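Local coordinates for protein putative adenylate cyclase (Vibrio parahaemolyticus, PDB 2ACA) that probably acts as a class IV-type adenylate cyclase, making cyclic AMP from ATP as a member of the CYTH family, though its function is not established, at residues A[35-40]-A[115-120]; A[39-44]-A[68-73]; A[46-51]-A[62-67]. All blocks are in the same frame, centred on the assembly; numbering follows the deposited sequence.

Interaction 1. Residues A[35-40]-A[115-120]. With PO4 (phosphate ion), chain D.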
loop_
_atom_site.group_PDB
_atom_site.type_symbol
_atom_site.label_atom_id
_atom_site.label_comp_id
_atom_site.label_asym_id
_atom_site.label_seq_id
_atom_site.Cartn_x
_atom_site.Cartn_y
_atom_site.Cartn_z
ATOM N N GLU A 35 7.602 -25.956 5.046
ATOM C CA GLU A 35 7.958 -25.089 3.931
ATOM C C GLU A 35 8.674 -23.888 4.545
ATOM O O GLU A 35 8.427 -23.540 5.701
ATOM C CB GLU A 35 6.697 -24.627 3.190
ATOM C CG GLU A 35 6.585 -25.117 1.749
ATOM C CD GLU A 35 7.663 -24.545 0.841
ATOM O OE1 GLU A 35 8.846 -24.919 1.003
ATOM O OE2 GLU A 35 7.327 -23.716 -0.034
ATOM N N VAL A 36 9.560 -23.258 3.784
ATOM C CA VAL A 36 10.300 -22.110 4.294
ATOM C C VAL A 36 9.999 -20.843 3.507
ATOM O O VAL A 36 10.152 -20.813 2.289
ATOM C CB VAL A 36 11.811 -22.374 4.245
ATOM C CG1 VAL A 36 12.557 -21.235 4.900
ATOM C CG2 VAL A 36 12.126 -23.684 4.931
HETATM N N MSE A 37 9.570 -19.795 4.209
HETATM C CA MSE A 37 9.256 -18.524 3.564
HETATM C C MSE A 37 10.555 -17.736 3.417
HETATM O O MSE A 37 10.794 -17.079 2.408
HETATM C CB MSE A 37 8.235 -17.743 4.400
HETATM C CG MSE A 37 7.728 -16.470 3.741
HETATM SE SE MSE A 37 6.405 -15.522 4.803
HETATM C CE MSE A 37 5.780 -14.268 3.472
ATOM N N PHE A 38 11.393 -17.808 4.441
ATOM C CA PHE A 38 12.688 -17.151 4.420
ATOM C C PHE A 38 13.348 -17.358 5.770
ATOM O O PHE A 38 12.671 -17.554 6.775
ATOM C CB PHE A 38 12.552 -15.652 4.087
ATOM C CG PHE A 38 11.852 -14.846 5.139
ATOM C CD1 PHE A 38 12.503 -14.505 6.320
ATOM C CD2 PHE A 38 10.538 -14.422 4.948
ATOM C CE1 PHE A 38 11.855 -13.749 7.293
ATOM C CE2 PHE A 38 9.885 -13.669 5.918
ATOM C CZ PHE A 38 10.543 -13.331 7.089
ATOM N N GLU A 39 14.671 -17.328 5.787
ATOM C CA GLU A 39 15.409 -17.529 7.019
ATOM C C GLU A 39 16.462 -16.450 7.177
ATOM O O GLU A 39 17.039 -15.990 6.194
ATOM C CB GLU A 39 16.102 -18.894 6.993
ATOM C CG GLU A 39 15.178 -20.081 6.756
ATOM C CD GLU A 39 15.952 -21.363 6.483
ATOM O OE1 GLU A 39 15.324 -22.426 6.311
ATOM O OE2 GLU A 39 17.197 -21.301 6.436
ATOM N N ASN A 40 16.696 -16.047 8.419
ATOM C CA ASN A 40 17.707 -15.042 8.750
ATOM C C ASN A 40 17.676 -13.699 7.996
ATOM O O ASN A 40 18.729 -13.142 7.668
ATOM C CB ASN A 40 19.094 -15.675 8.618
ATOM C CG ASN A 40 19.242 -16.935 9.464
ATOM O OD1 ASN A 40 19.044 -16.908 10.675
ATOM N ND2 ASN A 40 19.588 -18.045 8.822
ATOM N N ARG A 115 14.791 -12.211 11.496
ATOM C CA ARG A 115 13.649 -13.110 11.538
ATOM C C ARG A 115 13.657 -14.264 10.539
ATOM O O ARG A 115 14.278 -14.193 9.476
ATOM C CB ARG A 115 12.362 -12.282 11.380
ATOM C CG ARG A 115 11.124 -13.069 10.957
ATOM C CD ARG A 115 9.866 -12.210 11.031
ATOM N NE ARG A 115 9.503 -11.960 12.416
ATOM C CZ ARG A 115 8.399 -11.345 12.814
ATOM N NH1 ARG A 115 7.526 -10.892 11.922
ATOM N NH2 ARG A 115 8.152 -11.218 14.115
ATOM N N SER A 116 12.958 -15.333 10.914
ATOM C CA SER A 116 12.807 -16.522 10.089
ATOM C C SER A 116 11.357 -16.964 10.207
ATOM O O SER A 116 10.788 -16.970 11.301
ATOM C CB SER A 116 13.716 -17.657 10.574
ATOM O OG SER A 116 15.075 -17.397 10.288
ATOM N N ILE A 117 10.756 -17.319 9.079
ATOM C CA ILE A 117 9.378 -17.773 9.080
ATOM C C ILE A 117 9.261 -19.104 8.338
ATOM O O ILE A 117 9.773 -19.251 7.224
ATOM C CB ILE A 117 8.451 -16.730 8.422
ATOM C CG1 ILE A 117 8.565 -15.397 9.172
ATOM C CG2 ILE A 117 7.004 -17.226 8.445
ATOM C CD1 ILE A 117 7.528 -14.343 8.759
ATOM N N PHE A 118 8.599 -20.074 8.972
ATOM C CA PHE A 118 8.410 -21.395 8.382
ATOM C C PHE A 118 6.942 -21.768 8.331
ATOM O O PHE A 118 6.127 -21.224 9.071
ATOM C CB PHE A 118 9.148 -22.463 9.182
ATOM C CG PHE A 118 10.585 -22.148 9.431
ATOM C CD1 PHE A 118 10.967 -21.457 10.573
ATOM C CD2 PHE A 118 11.561 -22.539 8.526
ATOM C CE1 PHE A 118 12.296 -21.160 10.811
ATOM C CE2 PHE A 118 12.898 -22.244 8.755
ATOM C CZ PHE A 118 13.266 -21.554 9.901
ATOM N N PHE A 119 6.620 -22.711 7.454
ATOM C CA PHE A 119 5.255 -23.179 7.284
ATOM C C PHE A 119 5.148 -24.645 7.699
ATOM O O PHE A 119 6.049 -25.442 7.428
ATOM C CB PHE A 119 4.827 -23.056 5.815
ATOM C CG PHE A 119 4.696 -21.638 5.316
ATOM C CD1 PHE A 119 4.602 -21.383 3.948
ATOM C CD2 PHE A 119 4.634 -20.566 6.198
ATOM C CE1 PHE A 119 4.446 -20.081 3.470
ATOM C CE2 PHE A 119 4.477 -19.257 5.728
ATOM C CZ PHE A 119 4.383 -19.018 4.360
ATOM N N VAL A 120 4.050 -24.989 8.363
ATOM C CA VAL A 120 3.780 -26.358 8.790
ATOM C C VAL A 120 2.274 -26.449 8.654
ATOM O O VAL A 120 1.533 -26.130 9.584
ATOM C CB VAL A 120 4.181 -26.602 10.258
ATOM C CG1 VAL A 120 3.728 -27.982 10.692
ATOM C CG2 VAL A 120 5.694 -26.491 10.413
HETATM P P PO4 D . 4.033 -10.209 13.760
HETATM O O1 PO4 D . 4.759 -9.309 14.693
HETATM O O2 PO4 D . 2.942 -10.908 14.489
HETATM O O3 PO4 D . 4.976 -11.210 13.205
HETATM O O4 PO4 D . 3.453 -9.410 12.651
HETATM O O HOH W 1 17.209 -19.217 11.891
#
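Segments 35-40 and 115-120 run antiparallel, but a classic beta bulge places both M37 and F38 opposite I117. The amide of M37, modelled as selenomethionine, donates to I117 O at 3.1 Å, and I117 N donates to F38 O nearly along its C=O axis.

F38 takes the crowded rotamer, CG between the backbone N and the carbonyl carbon (chi1 67°). This lays its ring beside I117, with CZ 3.5 Å from I117 CG1 and I117 N over one face, offset toward the rim. R115 O meets the ring edge, where aromatic hydrogens are weakly positive, 3.3 Å from F38 CE1. The extended M37 side chain lies alongside I117 and carries SE to 4.1 Å from F119 CZ, an oblique Met-aromatic contact.

V36 and F118 share the other face of the sheet, V36 CG2 lying 3.8 Å from F118 CD2 at the ring edge. E39 crosses F118 at about a right angle, its OE1 also at the edge, 3.4 Å from F118 CE2. S116 suits the corner, being small and polar: OG, anti to its carbonyl carbon, accepts the N40 amide at 2.8 Å and a nearly straight 169°. A water joins the same hydroxyl to N40 OD1.

R115 extends as far as CD, then bends at chi3 (-71°) to salt bridges with D128 and E43, while its bonds to the phosphate are weak. Two carboxylates probably keep this guanidinium charged, consistent with the charged, anion-binding tunnel of the CYTH fold, in which acidic residues hold a basic side chain in place.

Interaction 2. Residues A[39-44]-A[68-73]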
loop_
_atom_site.group_PDB
_atom_site.type_symbol
_atom_site.label_atom_id
_atom_site.label_comp_id
_atom_site.label_asym_id
_atom_site.label_seq_id
_atom_site.Cartn_x
_atom_site.Cartn_y
_atom_site.Cartn_z
ATOM N N GLU A 39 14.671 -17.328 5.787
ATOM C CA GLU A 39 15.409 -17.529 7.019
ATOM C C GLU A 39 16.462 -16.450 7.177
ATOM O O GLU A 39 17.039 -15.990 6.194
ATOM C CB GLU A 39 16.102 -18.894 6.993
ATOM C CG GLU A 39 15.178 -20.081 6.756
ATOM C CD GLU A 39 15.952 -21.363 6.483
ATOM O OE1 GLU A 39 15.324 -22.426 6.311
ATOM O OE2 GLU A 39 17.197 -21.301 6.436
ATOM N N ASN A 40 16.696 -16.047 8.419
ATOM C CA ASN A 40 17.707 -15.042 8.750
ATOM C C ASN A 40 17.676 -13.699 7.996
ATOM O O ASN A 40 18.729 -13.142 7.668
ATOM C CB ASN A 40 19.094 -15.675 8.618
ATOM C CG ASN A 40 19.242 -16.935 9.464
ATOM O OD1 ASN A 40 19.044 -16.908 10.675
ATOM N ND2 ASN A 40 19.588 -18.045 8.822
ATOM N N ASN A 41 16.485 -13.180 7.713
ATOM C CA ASN A 41 16.382 -11.877 7.049
ATOM C C ASN A 41 16.367 -10.818 8.140
ATOM O O ASN A 41 16.151 -11.125 9.315
ATOM C CB ASN A 41 15.076 -11.732 6.259
ATOM C CG ASN A 41 15.127 -12.390 4.897
ATOM O OD1 ASN A 41 14.442 -11.959 3.976
ATOM N ND2 ASN A 41 15.916 -13.446 4.766
ATOM N N GLN A 42 16.601 -9.572 7.758
ATOM C CA GLN A 42 16.538 -8.487 8.717
ATOM C C GLN A 42 15.152 -7.865 8.544
ATOM O O GLN A 42 14.744 -7.548 7.422
ATOM C CB GLN A 42 17.602 -7.428 8.432
ATOM C CG GLN A 42 17.642 -6.335 9.488
ATOM C CD GLN A 42 18.488 -5.145 9.082
ATOM O OE1 GLN A 42 18.178 -4.445 8.115
ATOM N NE2 GLN A 42 19.565 -4.907 9.823
ATOM N N GLU A 43 14.412 -7.719 9.637
ATOM C CA GLU A 43 13.103 -7.102 9.535
ATOM C C GLU A 43 13.109 -5.758 10.230
ATOM O O GLU A 43 13.479 -5.657 11.394
ATOM C CB GLU A 43 11.998 -7.962 10.153
ATOM C CG GLU A 43 10.626 -7.271 10.062
ATOM C CD GLU A 43 9.501 -8.045 10.719
ATOM O OE1 GLU A 43 9.181 -9.157 10.250
ATOM O OE2 GLU A 43 8.930 -7.539 11.706
ATOM N N SER A 44 12.707 -4.728 9.497
ATOM C CA SER A 44 12.626 -3.376 10.038
ATOM C C SER A 44 11.154 -3.016 10.145
ATOM O O SER A 44 10.366 -3.313 9.244
ATOM C CB SER A 44 13.315 -2.382 9.107
ATOM O OG SER A 44 14.672 -2.723 8.914
ATOM N N GLN A 68 14.361 -7.869 4.461
ATOM C CA GLN A 68 15.420 -8.039 3.476
ATOM C C GLN A 68 16.336 -9.188 3.852
ATOM O O GLN A 68 16.545 -9.460 5.031
ATOM C CB GLN A 68 16.224 -6.746 3.347
ATOM C CG GLN A 68 15.636 -5.780 2.323
ATOM C CD GLN A 68 16.114 -4.357 2.505
ATOM O OE1 GLN A 68 15.955 -3.519 1.614
ATOM N NE2 GLN A 68 16.688 -4.069 3.666
ATOM N N PRO A 69 16.936 -9.848 2.848
ATOM C CA PRO A 69 16.788 -9.552 1.417
ATOM C C PRO A 69 15.586 -10.149 0.672
ATOM O O PRO A 69 15.546 -10.101 -0.553
ATOM C CB PRO A 69 18.112 -10.044 0.838
ATOM C CG PRO A 69 18.384 -11.258 1.675
ATOM C CD PRO A 69 18.051 -10.787 3.078
ATOM N N ALA A 70 14.619 -10.712 1.390
ATOM C CA ALA A 70 13.458 -11.295 0.732
ATOM C C ALA A 70 12.730 -10.236 -0.094
ATOM O O ALA A 70 12.127 -10.543 -1.122
ATOM C CB ALA A 70 12.517 -11.885 1.752
ATOM N N GLY A 71 12.780 -8.994 0.372
ATOM C CA GLY A 71 12.125 -7.917 -0.343
ATOM C C GLY A 71 10.632 -7.874 -0.079
ATOM O O GLY A 71 9.859 -7.443 -0.931
ATOM N N ILE A 72 10.225 -8.326 1.102
ATOM C CA ILE A 72 8.818 -8.324 1.472
ATOM C C ILE A 72 8.565 -7.003 2.167
ATOM O O ILE A 72 9.298 -6.629 3.085
ATOM C CB ILE A 72 8.476 -9.511 2.420
ATOM C CG1 ILE A 72 8.540 -10.824 1.639
ATOM C CG2 ILE A 72 7.097 -9.338 3.020
ATOM C CD1 ILE A 72 8.361 -12.066 2.504
ATOM N N LYS A 73 7.533 -6.295 1.718
ATOM C CA LYS A 73 7.199 -4.985 2.270
ATOM C C LYS A 73 5.709 -4.925 2.537
ATOM O O LYS A 73 4.898 -5.188 1.647
ATOM C CB LYS A 73 7.634 -3.896 1.283
ATOM C CG LYS A 73 9.140 -3.897 1.077
ATOM C CD LYS A 73 9.629 -2.957 -0.015
ATOM C CE LYS A 73 9.279 -3.467 -1.397
ATOM N NZ LYS A 73 10.090 -2.769 -2.439
#
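Two backbone bonds and one side-chain bond tie the end of hairpin strand 61-68 to segment 39-44. Q42 and Q68 form an antiparallel hydrogen-bonded pair: Q42 N reaches Q68 O at 2.7 Å, nearly along the C=O axis, and Q68 N returns to Q42 O at 3.0 Å, lying in the carbonyl plane.

N41 carries the third bond. With CG anti to its carbonyl carbon, beside the backbone N, it points its amide toward the turn, where OD1 accepts A70 N at 2.9 Å. That bond is bent (142°), and the donor sits above the amide plane. Packing here is tight, since A70 CB is also 2.9 Å from N41 OD1 and N41 CB is 3.0 Å from Q68 O. The P69 ring crosses the amide obliquely, its CD 3.8 Å from N41 CG.

Further out, the other end of the amide gives a weak bond from N41 ND2 to E39 O at 3.1 Å, so both ends of the group have partners. N40 and N41 face R115 in a G1 bulge; N40 holds the positive phi (52°) that asparagine tolerates well. On the turn side, P69 follows a cis peptide bond, a geometry proline accepts more readily than other residues, and G71 takes a positive phi in a second G1 bulge, opposite I67. I72 then packs on M37 and F38, while E43 points away from 68-73, and its carboxylate forms salt bridges with R115 and R65.

Chemically, an asparagine side chain stands in for main-chain pairing where the ladder ends, joining the cis-proline turn to the corner of strand 35-49 at the protein surface.

Interaction 3. Residues A[46-51]-A[62-67]. With PO4 (phosphate ion), chain D.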
loop_
_atom_site.group_PDB
_atom_site.type_symbol
_atom_site.label_atom_id
_atom_site.label_comp_id
_atom_site.label_asym_id
_atom_site.label_seq_id
_atom_site.Cartn_x
_atom_site.Cartn_y
_atom_site.Cartn_z
ATOM N N TRP A 46 8.420 0.195 11.241
ATOM C CA TRP A 46 8.218 1.610 11.501
ATOM C C TRP A 46 6.786 1.756 11.978
ATOM O O TRP A 46 5.856 1.510 11.208
ATOM C CB TRP A 46 8.397 2.412 10.213
ATOM C CG TRP A 46 9.796 2.514 9.731
ATOM C CD1 TRP A 46 10.690 3.502 10.026
ATOM C CD2 TRP A 46 10.463 1.626 8.823
ATOM N NE1 TRP A 46 11.871 3.291 9.351
ATOM C CE2 TRP A 46 11.762 2.146 8.609
ATOM C CE3 TRP A 46 10.091 0.444 8.168
ATOM C CZ2 TRP A 46 12.690 1.526 7.766
ATOM C CZ3 TRP A 46 11.011 -0.172 7.329
ATOM C CH2 TRP A 46 12.300 0.372 7.136
ATOM N N PHE A 47 6.602 2.130 13.241
ATOM C CA PHE A 47 5.258 2.313 13.784
ATOM C C PHE A 47 4.844 3.775 13.630
ATOM O O PHE A 47 5.633 4.681 13.906
ATOM C CB PHE A 47 5.207 1.922 15.263
ATOM C CG PHE A 47 5.511 0.477 15.517
ATOM C CD1 PHE A 47 6.773 -0.044 15.238
ATOM C CD2 PHE A 47 4.525 -0.374 16.014
ATOM C CE1 PHE A 47 7.048 -1.398 15.449
ATOM C CE2 PHE A 47 4.786 -1.725 16.229
ATOM C CZ PHE A 47 6.051 -2.239 15.945
ATOM N N TYR A 48 3.601 3.995 13.209
ATOM C CA TYR A 48 3.087 5.351 13.012
ATOM C C TYR A 48 1.865 5.695 13.839
ATOM O O TYR A 48 1.107 4.821 14.266
ATOM C CB TYR A 48 2.713 5.583 11.550
ATOM C CG TYR A 48 3.867 5.582 10.597
ATOM C CD1 TYR A 48 4.449 4.391 10.185
ATOM C CD2 TYR A 48 4.375 6.775 10.095
ATOM C CE1 TYR A 48 5.507 4.387 9.300
ATOM C CE2 TYR A 48 5.436 6.781 9.206
ATOM C CZ TYR A 48 5.995 5.586 8.815
ATOM O OH TYR A 48 7.048 5.578 7.945
ATOM N N ASP A 49 1.678 6.996 14.035
ATOM C CA ASP A 49 0.527 7.520 14.754
ATOM C C ASP A 49 0.486 9.041 14.589
ATOM O O ASP A 49 1.457 9.650 14.149
ATOM C CB ASP A 49 0.580 7.153 16.242
ATOM C CG ASP A 49 -0.811 7.081 16.870
ATOM O OD1 ASP A 49 -1.741 7.706 16.311
ATOM O OD2 ASP A 49 -0.980 6.411 17.915
ATOM N N THR A 50 -0.643 9.646 14.933
ATOM C CA THR A 50 -0.792 11.089 14.820
ATOM C C THR A 50 -0.120 11.757 16.017
ATOM O O THR A 50 0.376 11.079 16.925
ATOM C CB THR A 50 -2.273 11.489 14.806
ATOM O OG1 THR A 50 -2.865 11.159 16.067
ATOM C CG2 THR A 50 -3.017 10.745 13.701
ATOM N N PRO A 51 -0.087 13.097 16.035
ATOM C CA PRO A 51 0.542 13.800 17.157
ATOM C C PRO A 51 -0.074 13.465 18.520
ATOM O O PRO A 51 0.654 13.253 19.489
ATOM C CB PRO A 51 0.371 15.267 16.777
ATOM C CG PRO A 51 0.485 15.221 15.278
ATOM C CD PRO A 51 -0.400 14.036 14.942
ATOM N N LEU A 62 -0.313 1.017 13.519
ATOM C CA LEU A 62 -0.128 1.213 12.086
ATOM C C LEU A 62 1.350 0.966 11.833
ATOM O O LEU A 62 2.194 1.636 12.411
ATOM C CB LEU A 62 -0.505 2.650 11.718
ATOM C CG LEU A 62 -0.138 3.182 10.332
ATOM C CD1 LEU A 62 -0.806 2.372 9.238
ATOM C CD2 LEU A 62 -0.573 4.645 10.250
ATOM N N VAL A 63 1.664 0.012 10.969
ATOM C CA VAL A 63 3.054 -0.319 10.724
ATOM C C VAL A 63 3.474 -0.491 9.272
ATOM O O VAL A 63 2.735 -1.044 8.463
ATOM C CB VAL A 63 3.413 -1.648 11.475
ATOM C CG1 VAL A 63 4.855 -2.065 11.181
ATOM C CG2 VAL A 63 3.191 -1.477 12.981
ATOM N N LEU A 64 4.656 0.015 8.943
ATOM C CA LEU A 64 5.228 -0.189 7.627
ATOM C C LEU A 64 6.340 -1.189 7.961
ATOM O O LEU A 64 7.071 -1.006 8.948
ATOM C CB LEU A 64 5.784 1.114 7.046
ATOM C CG LEU A 64 4.701 2.059 6.480
ATOM C CD1 LEU A 64 5.335 3.248 5.770
ATOM C CD2 LEU A 64 3.824 1.285 5.498
ATOM N N ARG A 65 6.456 -2.255 7.180
ATOM C CA ARG A 65 7.462 -3.279 7.469
ATOM C C ARG A 65 8.183 -3.751 6.232
ATOM O O ARG A 65 7.562 -3.981 5.200
ATOM C CB ARG A 65 6.793 -4.477 8.170
ATOM C CG ARG A 65 7.627 -5.760 8.229
ATOM C CD ARG A 65 6.831 -6.913 8.877
ATOM N NE ARG A 65 6.385 -6.579 10.227
ATOM C CZ ARG A 65 5.553 -7.326 10.950
ATOM N NH1 ARG A 65 5.070 -8.457 10.454
ATOM N NH2 ARG A 65 5.203 -6.947 12.172
ATOM N N GLU A 66 9.500 -3.892 6.349
ATOM C CA GLU A 66 10.338 -4.351 5.245
ATOM C C GLU A 66 11.238 -5.485 5.730
ATOM O O GLU A 66 11.863 -5.396 6.786
ATOM C CB GLU A 66 11.199 -3.207 4.705
ATOM C CG GLU A 66 12.205 -3.641 3.655
ATOM C CD GLU A 66 12.945 -2.469 3.026
ATOM O OE1 GLU A 66 13.521 -1.653 3.772
ATOM O OE2 GLU A 66 12.956 -2.368 1.784
ATOM N N ILE A 67 11.285 -6.550 4.941
ATOM C CA ILE A 67 12.082 -7.718 5.255
ATOM C C ILE A 67 13.077 -7.914 4.123
ATOM O O ILE A 67 12.691 -8.085 2.967
ATOM C CB ILE A 67 11.179 -8.974 5.393
ATOM C CG1 ILE A 67 10.157 -8.752 6.519
ATOM C CG2 ILE A 67 12.032 -10.203 5.697
ATOM C CD1 ILE A 67 9.123 -9.845 6.655
HETATM P P PO4 D . 4.033 -10.209 13.760
HETATM O O1 PO4 D . 4.759 -9.309 14.693
HETATM O O2 PO4 D . 2.942 -10.908 14.489
HETATM O O3 PO4 D . 4.976 -11.210 13.205
HETATM O O4 PO4 D . 3.453 -9.410 12.651
HETATM O O HOH W 2 1.269 2.508 15.521
#
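Strands 46-49 and 62-67 pair antiparallel, their axes 4.7 Å apart at 153°, with W46 and L64 exchanging two bonds: W46 N to L64 O at 2.9 Å and L64 N to W46 O at 3.0 Å. Beyond them Y48 N donates to L62 O, but a water bridges Y48 O and L62 N.

One face carries W46, Y48, L62, L64 and E66. The indole turns its edge to L64 O, 3.4 Å from W46 CE3, and lies alongside the aliphatic part of E66. Y48 crosses L64 obliquely, with OH 3.6 Å from L64 CD1, while its CB rests on L62 CD2. On the other face, V63 CG2 sits over the F47 ring, 3.8 Å from its centroid, a CH-pi contact that suits a branched residue beside a flat one. R65, bent at chi3, sends NH1 to O4 of a phosphate ion, probably from the crystallisation liquor, at 2.9 Å and NH2 to the same oxygen, consistent with an anion site; D45 and E43 hold its NE.

Q97 of helix 93-102 covers W46, Y48 and L64. Strand 106-120 flanks 46-49, strand 72-78 flanks 62-67, and L62 packs on M103 of the second subunit.

All three contacts belong to one antiparallel sheet and draw their first segment from the long strand 35-49, in the order 1, 2, 3 along it. Interaction 1 pairs it with strand 106-120; interactions 2 and 3 lie on its other flank, with hairpin 61-68/72-78. Interactions 1 and 2 share E39 and N40, and their centres are 11 Å apart; those of 2 and 3 are 16 Å apart, and those of 1 and 3 are 23 Å apart. The corner at the shared residues redirects the strand, so that its two parts belong to different faces. Through R115 and R65, the strand's two neighbours together bring two arginines, braced by carboxylates, to one anion, as expected of a CYTH tunnel that probably binds triphosphates.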